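Local coordinates for protein metallo-beta-lactamase (Serratia marcescens, PDB 6K4X) that hydrolyses the beta-lactam ring of antibiotics as a subclass B3 metallo-beta-lactamase, probably through its two active-site zinc ions, here held with the thiol inhibitor 4-amino-2-sulfanylbenzoic acid, at residues 25-30 / 214-219; 39-44 / 75-80; 69-74 / 170-175. One frame throughout, in Å; residues are numbered along the deposited sequence.

Contact 1 (25-30 / 214-219); sequences GISAVL and AHPEVN. With ZN (zinc ion), chain C; D0U (4-azanyl-2-sulfanyl-benzoic acid), chain E.
Ile26 and His215 run side by side and point the same way, an aliphatic chain laid next to an imidazole that holds a zinc ion. The CB of Ile26 is directed away from 214-219, but its two branches return. CG2, anti to the backbone N, comes to 3.9 Å from Ala214 O. CG1 stands anti to the carbonyl carbon (chi1 -60°), and the turn about the next bond (chi2 -70°) sets CD1 beside the imidazole, where it lies obliquely 3.4 Å from His215 CE1 and somewhat farther from ND1. A branched, non-polar residue suits this place, since it can pack against both backbone and ring without competing for the metal. His215 NE2 binds the zinc ion at 2.0 Å, and Asp76, His77 and the carboxylate O2 and sulfur S1 of the inhibitor complete its coordination.

The backbones are joined by a nearly straight hydrogen bond from Ser27 N to Ala214 O (3.0 Å). Next to it, Pro216 lays its ring beside Ser27, with Pro216 CB 3.3 Å from Ser27 OG; the hydroxyl itself is hydrogen-bonded to Ala213 O. The proline fits because its nitrogen has no N-H needing a partner, and its CD rests against Gly25 O.

A water lying in the His215 ring plane accepts from His215 ND1 at 2.8 Å and donates to Gly25 O at 2.7 Å and to Glu217 OE1. This contact fastens the loop after strand 210-213 to the chain leading into strand 29-31. The zinc on NE2 and the water on ND1 together hold the rotation of the imidazole; with ND1 as the donor, NE2 is the nitrogen that offers its lone pair to zinc. Glu217, acting through the water, would probably make the ring a slightly stronger donor to the metal.

Contact 2 (39-44 / 75-80); sequences LVDGTT and EDHAGG. With ZN (zinc ion), chain C; D0U (4-azanyl-2-sulfanyl-benzoic acid), chain E.
His77 CG lies anti to the carbonyl carbon (chi1 -52°), and its ring runs beside the Asp41 carboxylate, the two pointing the same way with their planes 41° apart. Neighbouring Asp76 belongs with His77 to the HxHxDH motif of the metallo-beta-lactamase fold, here on the short helix 75-78 packed against the loop that follows strand 37-40. Asp76 OD2 and His77 NE2 bind one zinc ion at 2.1 and 2.0 Å.

Asp41 CB touches His77 O, while its OD2 approaches His77 CB. A water in the plane of the ring accepts from His77 ND1 and lies within hydrogen-bonding distance of OD2, so Asp41 probably helps to orient the imidazole from the second shell; OD2 is also hydrogen-bonded to Thr71. The backbone carbonyl of His77 accepts from Gly42 N at 3.0 Å, which ties helix to loop.

Glycines suit a close approach of the two backbones: Gly42 and Gly80 have no CB, and Gly80 CA lies 3.6 Å from Gly42 O. Thr44 lays CG2 near Asp76 CA, and its OG1, hydrogen-bonded to Ser6 OG, also caps Gly47 N at helix 47-57. Thr43 OG1 bonds to its neighbour's carbonyl, Gly42 O, at 2.7 Å. The carbonyl oxygen of Thr43 accepts from Gly80 N at 2.8 Å, the donor standing 47° above the carbonyl plane.

Contact 3 (69-74 / 170-175); sequences LSTHSH and VVFADS. With ZN (zinc ion), chain B; D0U (4-azanyl-2-sulfanyl-benzoic acid), chain E.
His72 and Asp174 meet at about a right angle, joined by a hydrogen bond from His72 ND1 to Asp174 OD1 at 2.7 Å. The carboxylate uses its syn lone pair, and the oxygen lies close to the imidazole plane although the two flat groups are turned 40° apart. Through its other nitrogen, NE2, His72 binds a zinc ion at 2.0 Å; His74 ND1, His150 and the inhibitor sulfur S1 are its other ligands. Ser175 OG approaches the edge of the His72 ring near CE1. The same Ser175 OG donates a hydrogen bond to the inhibitor carboxylate O2 at 2.7 Å, a task for which a small hydroxyl is well suited.

Further out, the Asp174 side chain points toward 69-74, its CG anti to the backbone N (chi1 -167°). Its OD1 also takes a weak bond from Ser175 N and lies 3.3 Å from Thr71 CB. Thr71 uses both branches: CG2 meets the Phe172 ring obliquely, 3.5 Å from CD1, while OG1 is hydrogen-bonded to Asp41. These residues join the end of strand 166-173 to the loop after strand 65-69, bringing the two sheets of the alphabeta/betaalpha sandwich together at the metal.

With ND1 donating its hydrogen bond to Asp174, NE2 is the nitrogen that coordinates zinc, and the carboxylate probably both raises the electron-donating power of the imidazole and helps to hold its rotation.

The three contacts surround the two-zinc site, their centres about 9 to 10 Å apart. Contacts 2 and 3 are both nested along the chain inside the loop closed by contact 1, and their own segments alternate. Strands 29-31 and 37-40 are neighbours in the seven-stranded sheet, where Val29 pairs with Val40, and strand 65-69 lies next to 37-40; strands 166-173 and 210-213 are parallel neighbours in the five-stranded sheet. Metal-binding loops thus leave strand ends of both sheets and converge. Contacts 1 and 2 share one zinc ion, contact 3 holds the other, and all three reach the inhibitor, whose sulfur bridges the metals.

Contact 1 (25-30 / 214-219)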
ATOM      1  N   GLY A  25       0.788  -6.906  10.936  1.00  7.67           N
ATOM      2  CA  GLY A  25       1.871  -7.096  10.003  1.00  8.32           C
ATOM      3  C   GLY A  25       1.676  -6.454   8.646  1.00  6.96           C
ATOM      4  O   GLY A  25       2.639  -6.416   7.876  1.00  7.82           O
ATOM      5  N   ILE A  26       0.456  -6.006   8.303  1.00  6.22           N
ATOM      6  CA  ILE A  26       0.227  -5.425   6.970  1.00  6.04           C
ATOM      7  C   ILE A  26      -0.560  -4.135   7.134  1.00  5.51           C
ATOM      8  O   ILE A  26      -1.600  -4.128   7.806  1.00  6.21           O
ATOM      9  CB  ILE A  26      -0.513  -6.373   6.011  1.00  6.23           C
ATOM     10  CG1 ILE A  26       0.247  -7.684   5.783  1.00  6.89           C
ATOM     11  CG2 ILE A  26      -0.796  -5.674   4.700  1.00  6.44           C
ATOM     12  CD1 ILE A  26       1.513  -7.537   4.971  1.00  7.47           C
ATOM     13  N   SER A  27      -0.097  -3.052   6.496  1.00  5.76           N
ATOM     14  CA  SER A  27      -0.779  -1.804   6.599  1.00  5.65           C
ATOM     15  C   SER A  27      -2.090  -1.814   5.815  1.00  5.71           C
ATOM     16  O   SER A  27      -2.184  -2.330   4.719  1.00  5.97           O
ATOM     17  CB  SER A  27       0.071  -0.687   6.084  1.00  5.65           C
ATOM     18  OG  SER A  27       1.240  -0.553   6.870  1.00  6.53           O
ATOM     19  N   ALA A  28      -3.076  -1.125   6.389  1.00  5.94           N
ATOM     20  CA  ALA A  28      -4.252  -0.674   5.685  1.00  6.00           C
ATOM     21  C   ALA A  28      -4.625   0.658   6.321  1.00  6.14           C
ATOM     22  O   ALA A  28      -4.441   0.849   7.528  1.00  6.61           O
ATOM     23  CB  ALA A  28      -5.396  -1.669   5.739  1.00  6.11           C
ATOM     24  N   VAL A  29      -5.096   1.594   5.504  1.00  6.08           N
ATOM     25  CA  VAL A  29      -5.389   2.920   5.987  1.00  6.53           C
ATOM     26  C   VAL A  29      -6.803   3.302   5.589  1.00  6.66           C
ATOM     27  O   VAL A  29      -7.203   3.131   4.434  1.00  6.91           O
ATOM     28  CB  VAL A  29      -4.362   3.939   5.466  1.00  7.83           C
ATOM     29  CG1 VAL A  29      -4.875   5.368   5.527  1.00  9.11           C
ATOM     30  CG2 VAL A  29      -3.061   3.814   6.235  1.00  8.96           C
ATOM     31  N   LEU A  30      -7.524   3.916   6.529  1.00  6.28           N
ATOM     32  CA  LEU A  30      -8.775   4.557   6.218  1.00  7.25           C
ATOM     33  C   LEU A  30      -8.575   6.064   6.203  1.00  7.17           C
ATOM     34  O   LEU A  30      -8.120   6.641   7.199  1.00  7.68           O
ATOM     35  CB  LEU A  30      -9.823   4.173   7.252  1.00  7.25           C
ATOM     36  CG  LEU A  30     -11.240   4.596   6.883  1.00  8.83           C
ATOM     37  CD1 LEU A  30     -11.833   3.679   5.835  1.00  9.19           C
ATOM     38  CD2 LEU A  30     -12.127   4.656   8.098  1.00 11.64           C
ATOM     39  N   ALA A 214       3.578  -0.310   2.953  1.00  5.91           N
ATOM     40  CA  ALA A 214       2.651  -1.423   2.856  1.00  6.33           C
ATOM     41  C   ALA A 214       3.003  -2.522   3.873  1.00  6.66           C
ATOM     42  O   ALA A 214       2.117  -3.093   4.525  1.00  6.36           O
ATOM     43  CB  ALA A 214       2.629  -1.942   1.438  1.00  6.90           C
ATOM     44  N   HIS A 215       4.291  -2.851   4.001  1.00  5.82           N
ATOM     45  CA  HIS A 215       4.809  -3.556   5.171  1.00  6.07           C
ATOM     46  C   HIS A 215       5.217  -2.515   6.200  1.00  5.86           C
ATOM     47  O   HIS A 215       6.186  -1.785   5.997  1.00  6.40           O
ATOM     48  CB  HIS A 215       6.000  -4.454   4.795  1.00  6.76           C
ATOM     49  CG  HIS A 215       5.578  -5.650   4.007  1.00  6.10           C
ATOM     50  ND1 HIS A 215       5.087  -6.802   4.611  1.00  6.39           N
ATOM     51  CD2 HIS A 215       5.466  -5.858   2.674  1.00  6.14           C
ATOM     52  CE1 HIS A 215       4.711  -7.655   3.683  1.00  6.39           C
ATOM     53  NE2 HIS A 215       4.937  -7.114   2.477  1.00  6.73           N
ATOM     54  N   PRO A 216       4.464  -2.365   7.304  1.00  6.25           N
ATOM     55  CA  PRO A 216       4.602  -1.161   8.121  1.00  6.87           C
ATOM     56  C   PRO A 216       5.985  -0.963   8.749  1.00  6.55           C
ATOM     57  O   PRO A 216       6.436   0.169   8.962  1.00  6.43           O
ATOM     58  CB  PRO A 216       3.490  -1.304   9.174  1.00  8.22           C
ATOM     59  CG  PRO A 216       3.150  -2.775   9.175  1.00  7.63           C
ATOM     60  CD  PRO A 216       3.359  -3.231   7.745  1.00  7.12           C
ATOM     61  N   GLU A 217       6.668  -2.063   9.008  1.00  6.47           N
ATOM     62  CA  GLU A 217       7.995  -1.997   9.620  1.00  7.19           C
ATOM     63  C   GLU A 217       9.029  -1.391   8.662  1.00  6.89           C
ATOM     64  O   GLU A 217      10.109  -0.981   9.113  1.00  7.17           O
ATOM     65  CB  GLU A 217       8.439  -3.370  10.126  1.00  9.35           C
ATOM     66  CG  GLU A 217       8.847  -4.348   9.054  1.00 11.54           C
ATOM     67  CD  GLU A 217       7.772  -4.969   8.203  1.00 12.69           C
ATOM     68  OE1 GLU A 217       6.560  -4.830   8.540  1.00 10.95           O
ATOM     69  OE2 GLU A 217       8.199  -5.582   7.179  1.00 15.34           O
ATOM     70  N   VAL A 218       8.736  -1.314   7.365  1.00  7.10           N
ATOM     71  CA  VAL A 218       9.643  -0.709   6.437  1.00  7.26           C
ATOM     72  C   VAL A 218       9.965   0.730   6.852  1.00  7.82           C
ATOM     73  O   VAL A 218      11.097   1.187   6.662  1.00 10.48           O
ATOM     74  CB  VAL A 218       9.100  -0.807   5.005  1.00  7.60           C
ATOM     75  CG1 VAL A 218       9.787   0.152   4.041  1.00  9.70           C
ATOM     76  CG2 VAL A 218       9.235  -2.231   4.507  1.00  8.55           C
ATOM     77  N   ASN A 219       8.982   1.466   7.375  1.00  6.75           N
ATOM     78  CA  ASN A 219       9.235   2.790   7.941  1.00  7.20           C
ATOM     79  C   ASN A 219       9.016   2.771   9.462  1.00  7.22           C
ATOM     80  O   ASN A 219       8.542   3.767  10.034  1.00  7.44           O
ATOM     81  CB  ASN A 219       8.407   3.868   7.243  1.00  7.20           C
ATOM     82  CG  ASN A 219       8.779   5.265   7.693  1.00  7.31           C
ATOM     83  OD1 ASN A 219       9.942   5.547   8.014  1.00  8.27           O
ATOM     84  ND2 ASN A 219       7.814   6.173   7.730  1.00  7.32           N
TER
HETATM   85 ZN    ZN C 302       4.025  -7.703   0.746  1.00  6.45          ZN
HETATM   86  O2  D0U E 304       5.659  -6.558  -0.334  1.00  6.85           O
HETATM   87  C7  D0U E 304       6.848  -6.944  -0.323  1.00  6.52           C
HETATM   88  O1  D0U E 304       7.816  -6.130  -0.278  1.00  7.73           O
HETATM   89  C3  D0U E 304       7.190  -8.390  -0.383  1.00  6.68           C
HETATM   90  C2  D0U E 304       8.545  -8.719  -0.107  1.00  7.58           C
HETATM   91  C4  D0U E 304       6.262  -9.406  -0.675  1.00  6.72           C
HETATM   92  S1  D0U E 304       4.579  -9.281  -0.926  1.00  6.27           S
HETATM   93  C5  D0U E 304       6.756 -10.729  -0.718  1.00  7.61           C
HETATM   94  C6  D0U E 304       8.091 -11.054  -0.466  1.00  8.26           C
HETATM   95  N1  D0U E 304       8.527 -12.373  -0.481  1.00 11.20           N
HETATM   96  C1  D0U E 304       8.960 -10.051  -0.141  1.00  8.04           C
HETATM   97  O   HOH W   1       5.170  -7.038   7.390  1.00 10.43           O

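Contact 2 (39-44 / 75-80)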
ATOM      1  N   LEU A  39     -10.459   3.403   1.609  1.00  5.93           N
ATOM      2  CA  LEU A  39      -9.610   2.412   2.245  1.00  6.31           C
ATOM      3  C   LEU A  39      -8.446   2.101   1.321  1.00  5.88           C
ATOM      4  O   LEU A  39      -8.668   1.874   0.123  1.00  6.62           O
ATOM      5  CB  LEU A  39     -10.427   1.147   2.508  1.00  6.26           C
ATOM      6  CG  LEU A  39      -9.654  -0.046   3.074  1.00  6.38           C
ATOM      7  CD1 LEU A  39      -9.133   0.254   4.472  1.00  7.85           C
ATOM      8  CD2 LEU A  39     -10.533  -1.279   3.093  1.00  8.17           C
ATOM      9  N   VAL A  40      -7.233   2.073   1.875  1.00  5.58           N
ATOM     10  CA  VAL A  40      -6.064   1.665   1.126  1.00  5.76           C
ATOM     11  C   VAL A  40      -5.630   0.295   1.631  1.00  6.04           C
ATOM     12  O   VAL A  40      -5.276   0.153   2.814  1.00  6.42           O
ATOM     13  CB  VAL A  40      -4.908   2.670   1.260  1.00  6.90           C
ATOM     14  CG1 VAL A  40      -3.756   2.259   0.363  1.00  7.28           C
ATOM     15  CG2 VAL A  40      -5.383   4.081   0.965  1.00  8.33           C
ATOM     16  N   ASP A  41      -5.742  -0.687   0.733  1.00  5.89           N
ATOM     17  CA  ASP A  41      -5.371  -2.093   0.881  1.00  6.19           C
ATOM     18  C   ASP A  41      -6.367  -2.855   1.763  1.00  5.87           C
ATOM     19  O   ASP A  41      -7.175  -2.278   2.487  1.00  7.34           O
ATOM     20  CB  ASP A  41      -3.916  -2.306   1.290  1.00  6.54           C
ATOM     21  CG  ASP A  41      -2.972  -2.218   0.111  1.00  6.40           C
ATOM     22  OD1 ASP A  41      -3.441  -2.301  -1.066  1.00  6.87           O
ATOM     23  OD2 ASP A  41      -1.759  -2.074   0.371  1.00  6.86           O
ATOM     24  N   GLY A  42      -6.306  -4.189   1.661  1.00  6.58           N
ATOM     25  CA  GLY A  42      -7.210  -5.074   2.370  1.00  6.49           C
ATOM     26  C   GLY A  42      -6.531  -6.038   3.327  1.00  6.47           C
ATOM     27  O   GLY A  42      -7.231  -6.742   4.068  1.00  6.80           O
ATOM     28  N   THR A  43      -5.195  -6.093   3.330  1.00  6.90           N
ATOM     29  CA  THR A  43      -4.437  -7.129   4.047  1.00  6.69           C
ATOM     30  C   THR A  43      -4.782  -8.498   3.451  1.00  6.89           C
ATOM     31  O   THR A  43      -4.998  -8.606   2.248  1.00  7.13           O
ATOM     32  CB  THR A  43      -4.540  -7.022   5.583  1.00  6.54           C
ATOM     33  OG1 THR A  43      -5.706  -7.656   6.134  1.00  6.57           O
ATOM     34  CG2 THR A  43      -4.448  -5.581   6.041  1.00  7.37           C
ATOM     35  N   THR A  44      -4.713  -9.545   4.285  1.00  6.85           N
ATOM     36  CA  THR A  44      -4.928 -10.899   3.833  1.00  8.53           C
ATOM     37  C   THR A  44      -6.420 -11.222   3.853  1.00  8.01           C
ATOM     38  O   THR A  44      -7.250 -10.464   4.350  1.00  7.50           O
ATOM     39  CB  THR A  44      -4.237 -11.916   4.743  1.00  8.48           C
ATOM     40  OG1 THR A  44      -4.819 -11.752   6.043  1.00  8.17           O
ATOM     41  CG2 THR A  44      -2.738 -11.740   4.820  1.00  9.44           C
ATOM     42  N   GLU A  75      -1.120 -11.595  -2.174  1.00  6.33           N
ATOM     43  CA  GLU A  75      -2.093 -12.052  -1.185  1.00  6.79           C
ATOM     44  C   GLU A  75      -1.997 -11.294   0.140  1.00  6.86           C
ATOM     45  O   GLU A  75      -2.994 -11.215   0.857  1.00  7.69           O
ATOM     46  CB  GLU A  75      -1.952 -13.554  -0.974  1.00  9.05           C
ATOM     47  CG  GLU A  75      -0.693 -13.967  -0.221  1.00 11.99           C
ATOM     48  CD  GLU A  75      -0.490 -15.431   0.151  1.00 17.15           C
ATOM     49  OE1 GLU A  75      -1.477 -16.076   0.526  1.00 21.91           O
ATOM     50  OE2 GLU A  75       0.668 -15.918   0.091  1.00 21.51           O
ATOM     51  N   ASP A  76      -0.816 -10.845   0.533  1.00  5.54           N
ATOM     52  CA  ASP A  76      -0.659 -10.179   1.816  1.00  6.02           C
ATOM     53  C   ASP A  76      -1.302  -8.783   1.851  1.00  5.95           C
ATOM     54  O   ASP A  76      -1.719  -8.352   2.925  1.00  7.04           O
ATOM     55  CB  ASP A  76       0.801 -10.136   2.252  1.00  5.94           C
ATOM     56  CG  ASP A  76       1.797  -9.508   1.300  1.00  5.90           C
ATOM     57  OD1 ASP A  76       1.575  -9.559   0.070  1.00  7.21           O
ATOM     58  OD2 ASP A  76       2.822  -9.000   1.812  1.00  6.36           O
ATOM     59  N   HIS A  77      -1.318  -8.070   0.718  1.00  5.78           N
ATOM     60  CA  HIS A  77      -1.894  -6.723   0.682  1.00  6.14           C
ATOM     61  C   HIS A  77      -3.320  -6.736   0.144  1.00  5.70           C
ATOM     62  O   HIS A  77      -4.133  -5.855   0.485  1.00  6.44           O
ATOM     63  CB  HIS A  77      -1.035  -5.799  -0.178  1.00  6.49           C
ATOM     64  CG  HIS A  77       0.392  -5.838   0.240  1.00  6.78           C
ATOM     65  ND1 HIS A  77       0.868  -5.195   1.375  1.00  6.02           N
ATOM     66  CD2 HIS A  77       1.424  -6.557  -0.254  1.00  6.17           C
ATOM     67  CE1 HIS A  77       2.148  -5.516   1.516  1.00  6.14           C
ATOM     68  NE2 HIS A  77       2.514  -6.363   0.558  1.00  6.12           N
ATOM     69  N   ALA A  78      -3.582  -7.640  -0.802  1.00  5.98           N
ATOM     70  CA  ALA A  78      -4.806  -7.648  -1.615  1.00  6.25           C
ATOM     71  C   ALA A  78      -5.733  -8.813  -1.265  1.00  6.21           C
ATOM     72  O   ALA A  78      -6.866  -8.850  -1.738  1.00  6.40           O
ATOM     73  CB  ALA A  78      -4.488  -7.718  -3.092  1.00  6.41           C
ATOM     74  N   GLY A  79      -5.272  -9.766  -0.459  1.00  5.93           N
ATOM     75  CA  GLY A  79      -6.074 -10.943  -0.184  1.00  6.64           C
ATOM     76  C   GLY A  79      -7.409 -10.621   0.446  1.00  6.42           C
ATOM     77  O   GLY A  79      -8.368 -11.380   0.247  1.00  7.71           O
ATOM     78  N   GLY A  80      -7.484  -9.524   1.209  1.00  6.31           N
ATOM     79  CA  GLY A  80      -8.696  -9.130   1.877  1.00  6.30           C
ATOM     80  C   GLY A  80      -9.574  -8.195   1.069  1.00  6.07           C
ATOM     81  O   GLY A  80     -10.652  -7.822   1.540  1.00  7.07           O
TER
HETATM   82 ZN    ZN C 302       4.025  -7.703   0.746  1.00  6.45          ZN
HETATM   83  O2  D0U E 304       5.659  -6.558  -0.334  1.00  6.85           O
HETATM   84  C7  D0U E 304       6.848  -6.944  -0.323  1.00  6.52           C
HETATM   85  O1  D0U E 304       7.816  -6.130  -0.278  1.00  7.73           O
HETATM   86  C3  D0U E 304       7.190  -8.390  -0.383  1.00  6.68           C
HETATM   87  C2  D0U E 304       8.545  -8.719  -0.107  1.00  7.58           C
HETATM   88  C4  D0U E 304       6.262  -9.406  -0.675  1.00  6.72           C
HETATM   89  S1  D0U E 304       4.579  -9.281  -0.926  1.00  6.27           S
HETATM   90  C5  D0U E 304       6.756 -10.729  -0.718  1.00  7.61           C
HETATM   91  C6  D0U E 304       8.091 -11.054  -0.466  1.00  8.26           C
HETATM   92  N1  D0U E 304       8.527 -12.373  -0.481  1.00 11.20           N
HETATM   93  C1  D0U E 304       8.960 -10.051  -0.141  1.00  8.04           C
HETATM   94  O   HOH W   2      -0.578  -3.157   2.529  1.00  7.67           O

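Contact 3 (69-74 / 170-175)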
ATOM      1  N   LEU A  69      -8.340   1.270  -2.539  1.00  5.49           N
ATOM      2  CA  LEU A  69      -7.171   1.490  -3.363  1.00  5.80           C
ATOM      3  C   LEU A  69      -6.180   0.367  -3.121  1.00  6.01           C
ATOM      4  O   LEU A  69      -5.877   0.080  -1.971  1.00  7.47           O
ATOM      5  CB  LEU A  69      -6.541   2.837  -3.009  1.00  6.36           C
ATOM      6  CG  LEU A  69      -7.496   4.025  -2.989  1.00  7.02           C
ATOM      7  CD1 LEU A  69      -6.728   5.301  -2.725  1.00  7.88           C
ATOM      8  CD2 LEU A  69      -8.310   4.120  -4.255  1.00  7.82           C
ATOM      9  N   SER A  70      -5.627  -0.206  -4.186  1.00  5.62           N
ATOM     10  CA  SER A  70      -4.675  -1.303  -4.081  1.00  5.48           C
ATOM     11  C   SER A  70      -3.269  -0.788  -4.360  1.00  5.85           C
ATOM     12  O   SER A  70      -3.029  -0.164  -5.410  1.00  6.61           O
ATOM     13  CB  SER A  70      -5.044  -2.392  -5.051  1.00  5.75           C
ATOM     14  OG  SER A  70      -4.064  -3.432  -5.073  1.00  6.54           O
ATOM     15  N   THR A  71      -2.320  -1.103  -3.476  1.00  5.76           N
ATOM     16  CA  THR A  71      -0.892  -0.900  -3.782  1.00  6.25           C
ATOM     17  C   THR A  71      -0.440  -1.926  -4.832  1.00  6.03           C
ATOM     18  O   THR A  71      -0.110  -1.578  -5.965  1.00  6.00           O
ATOM     19  CB  THR A  71      -0.007  -0.972  -2.529  1.00  6.97           C
ATOM     20  OG1 THR A  71      -0.264  -2.206  -1.852  1.00  7.06           O
ATOM     21  CG2 THR A  71      -0.208   0.211  -1.604  1.00  7.42           C
ATOM     22  N   HIS A  72      -0.427  -3.210  -4.457  1.00  6.08           N
ATOM     23  CA  HIS A  72      -0.126  -4.234  -5.422  1.00  6.12           C
ATOM     24  C   HIS A  72      -0.829  -5.540  -5.069  1.00  5.92           C
ATOM     25  O   HIS A  72      -1.292  -5.768  -3.954  1.00  6.14           O
ATOM     26  CB  HIS A  72       1.387  -4.434  -5.631  1.00  6.17           C
ATOM     27  CG  HIS A  72       2.088  -5.148  -4.527  1.00  5.40           C
ATOM     28  ND1 HIS A  72       2.671  -4.497  -3.481  1.00  6.39           N
ATOM     29  CD2 HIS A  72       2.324  -6.469  -4.321  1.00  5.59           C
ATOM     30  CE1 HIS A  72       3.260  -5.377  -2.688  1.00  6.54           C
ATOM     31  NE2 HIS A  72       3.050  -6.633  -3.161  1.00  6.27           N
ATOM     32  N   SER A  73      -0.866  -6.414  -6.080  1.00  6.30           N
ATOM     33  CA  SER A  73      -1.747  -7.573  -6.136  1.00  6.29           C
ATOM     34  C   SER A  73      -1.037  -8.855  -5.704  1.00  6.37           C
ATOM     35  O   SER A  73      -0.966  -9.818  -6.476  1.00  7.17           O
ATOM     36  CB  SER A  73      -2.284  -7.674  -7.534  1.00  7.05           C
ATOM     37  OG  SER A  73      -1.241  -7.585  -8.501  1.00  8.42           O
ATOM     38  N   HIS A  74      -0.562  -8.861  -4.445  1.00  6.13           N
ATOM     39  CA  HIS A  74      -0.140 -10.100  -3.789  1.00  6.40           C
ATOM     40  C   HIS A  74      -1.046 -10.337  -2.587  1.00  6.34           C
ATOM     41  O   HIS A  74      -1.680  -9.413  -2.081  1.00  6.80           O
ATOM     42  CB  HIS A  74       1.317 -10.045  -3.330  1.00  6.21           C
ATOM     43  CG  HIS A  74       2.278  -9.978  -4.466  1.00  6.29           C
ATOM     44  ND1 HIS A  74       3.521  -9.429  -4.367  1.00  6.37           N
ATOM     45  CD2 HIS A  74       2.163 -10.460  -5.720  1.00  6.37           C
ATOM     46  CE1 HIS A  74       4.114  -9.554  -5.534  1.00  5.70           C
ATOM     47  NE2 HIS A  74       3.316 -10.178  -6.373  1.00  6.36           N
ATOM     48  N   VAL A 170       0.868  12.842   3.173  1.00  6.70           N
ATOM     49  CA  VAL A 170       0.880  11.439   3.558  1.00  6.59           C
ATOM     50  C   VAL A 170       1.086  10.585   2.315  1.00  6.45           C
ATOM     51  O   VAL A 170       0.503  10.842   1.265  1.00  7.34           O
ATOM     52  CB  VAL A 170      -0.438  11.062   4.246  1.00  6.97           C
ATOM     53  CG1 VAL A 170      -0.408   9.629   4.739  1.00  7.68           C
ATOM     54  CG2 VAL A 170      -0.767  12.018   5.375  1.00  8.05           C
ATOM     55  N   VAL A 171       1.943   9.577   2.438  1.00  5.97           N
ATOM     56  CA  VAL A 171       2.275   8.653   1.358  1.00  6.56           C
ATOM     57  C   VAL A 171       2.028   7.233   1.854  1.00  6.02           C
ATOM     58  O   VAL A 171       2.604   6.846   2.871  1.00  7.63           O
ATOM     59  CB  VAL A 171       3.738   8.819   0.916  1.00  6.76           C
ATOM     60  CG1 VAL A 171       4.083   7.814  -0.168  1.00  7.15           C
ATOM     61  CG2 VAL A 171       4.046  10.247   0.483  1.00  7.47           C
ATOM     62  N   PHE A 172       1.195   6.471   1.147  1.00  5.50           N
ATOM     63  CA  PHE A 172       1.063   5.036   1.369  1.00  5.36           C
ATOM     64  C   PHE A 172       1.946   4.367   0.338  1.00  5.71           C
ATOM     65  O   PHE A 172       1.637   4.334  -0.851  1.00  6.19           O
ATOM     66  CB  PHE A 172      -0.401   4.602   1.299  1.00  5.61           C
ATOM     67  CG  PHE A 172      -0.671   3.237   1.873  1.00  6.10           C
ATOM     68  CD1 PHE A 172      -0.138   2.101   1.299  1.00  6.95           C
ATOM     69  CD2 PHE A 172      -1.438   3.091   3.003  1.00  7.00           C
ATOM     70  CE1 PHE A 172      -0.393   0.843   1.825  1.00  7.39           C
ATOM     71  CE2 PHE A 172      -1.706   1.839   3.511  1.00  7.60           C
ATOM     72  CZ  PHE A 172      -1.190   0.714   2.927  1.00  7.14           C
ATOM     73  N   ALA A 173       3.119   3.935   0.793  1.00  5.69           N
ATOM     74  CA  ALA A 173       4.201   3.527  -0.103  1.00  6.14           C
ATOM     75  C   ALA A 173       4.054   2.050  -0.481  1.00  6.41           C
ATOM     76  O   ALA A 173       4.084   1.173   0.385  1.00  7.18           O
ATOM     77  CB  ALA A 173       5.522   3.810   0.558  1.00  7.32           C
ATOM     78  N   ASP A 174       3.910   1.799  -1.778  1.00  5.95           N
ATOM     79  CA  ASP A 174       3.954   0.442  -2.272  1.00  6.24           C
ATOM     80  C   ASP A 174       5.342  -0.150  -2.028  1.00  5.53           C
ATOM     81  O   ASP A 174       6.339   0.566  -1.820  1.00  6.45           O
ATOM     82  CB  ASP A 174       3.635   0.398  -3.757  1.00  6.52           C
ATOM     83  CG  ASP A 174       3.362  -0.999  -4.282  1.00  7.42           C
ATOM     84  OD1 ASP A 174       3.056  -1.869  -3.470  1.00  8.17           O
ATOM     85  OD2 ASP A 174       3.392  -1.146  -5.529  1.00  8.39           O
ATOM     86  N   SER A 175       5.402  -1.481  -2.029  1.00  6.43           N
ATOM     87  CA  SER A 175       6.659  -2.236  -1.976  1.00  6.73           C
ATOM     88  C   SER A 175       7.504  -1.976  -3.215  1.00  6.45           C
ATOM     89  O   SER A 175       7.026  -2.032  -4.337  1.00  7.24           O
ATOM     90  CB  SER A 175       6.378  -3.693  -1.817  1.00  6.70           C
ATOM     91  OG  SER A 175       5.585  -3.896  -0.666  1.00  7.70           O
TER
HETATM   92 ZN    ZN B 301       4.307  -8.196  -2.908  1.00  6.27          ZN
HETATM   93  O2  D0U E 304       5.659  -6.558  -0.334  1.00  6.85           O
HETATM   94  C7  D0U E 304       6.848  -6.944  -0.323  1.00  6.52           C
HETATM   95  O1  D0U E 304       7.816  -6.130  -0.278  1.00  7.73           O
HETATM   96  C3  D0U E 304       7.190  -8.390  -0.383  1.00  6.68           C
HETATM   97  C2  D0U E 304       8.545  -8.719  -0.107  1.00  7.58           C
HETATM   98  C4  D0U E 304       6.262  -9.406  -0.675  1.00  6.72           C
HETATM   99  S1  D0U E 304       4.579  -9.281  -0.926  1.00  6.27           S
HETATM  100  C5  D0U E 304       6.756 -10.729  -0.718  1.00  7.61           C
HETATM  101  C6  D0U E 304       8.091 -11.054  -0.466  1.00  8.26           C
HETATM  102  N1  D0U E 304       8.527 -12.373  -0.481  1.00 11.20           N
HETATM  103  C1  D0U E 304       8.960 -10.051  -0.141  1.00  8.04           C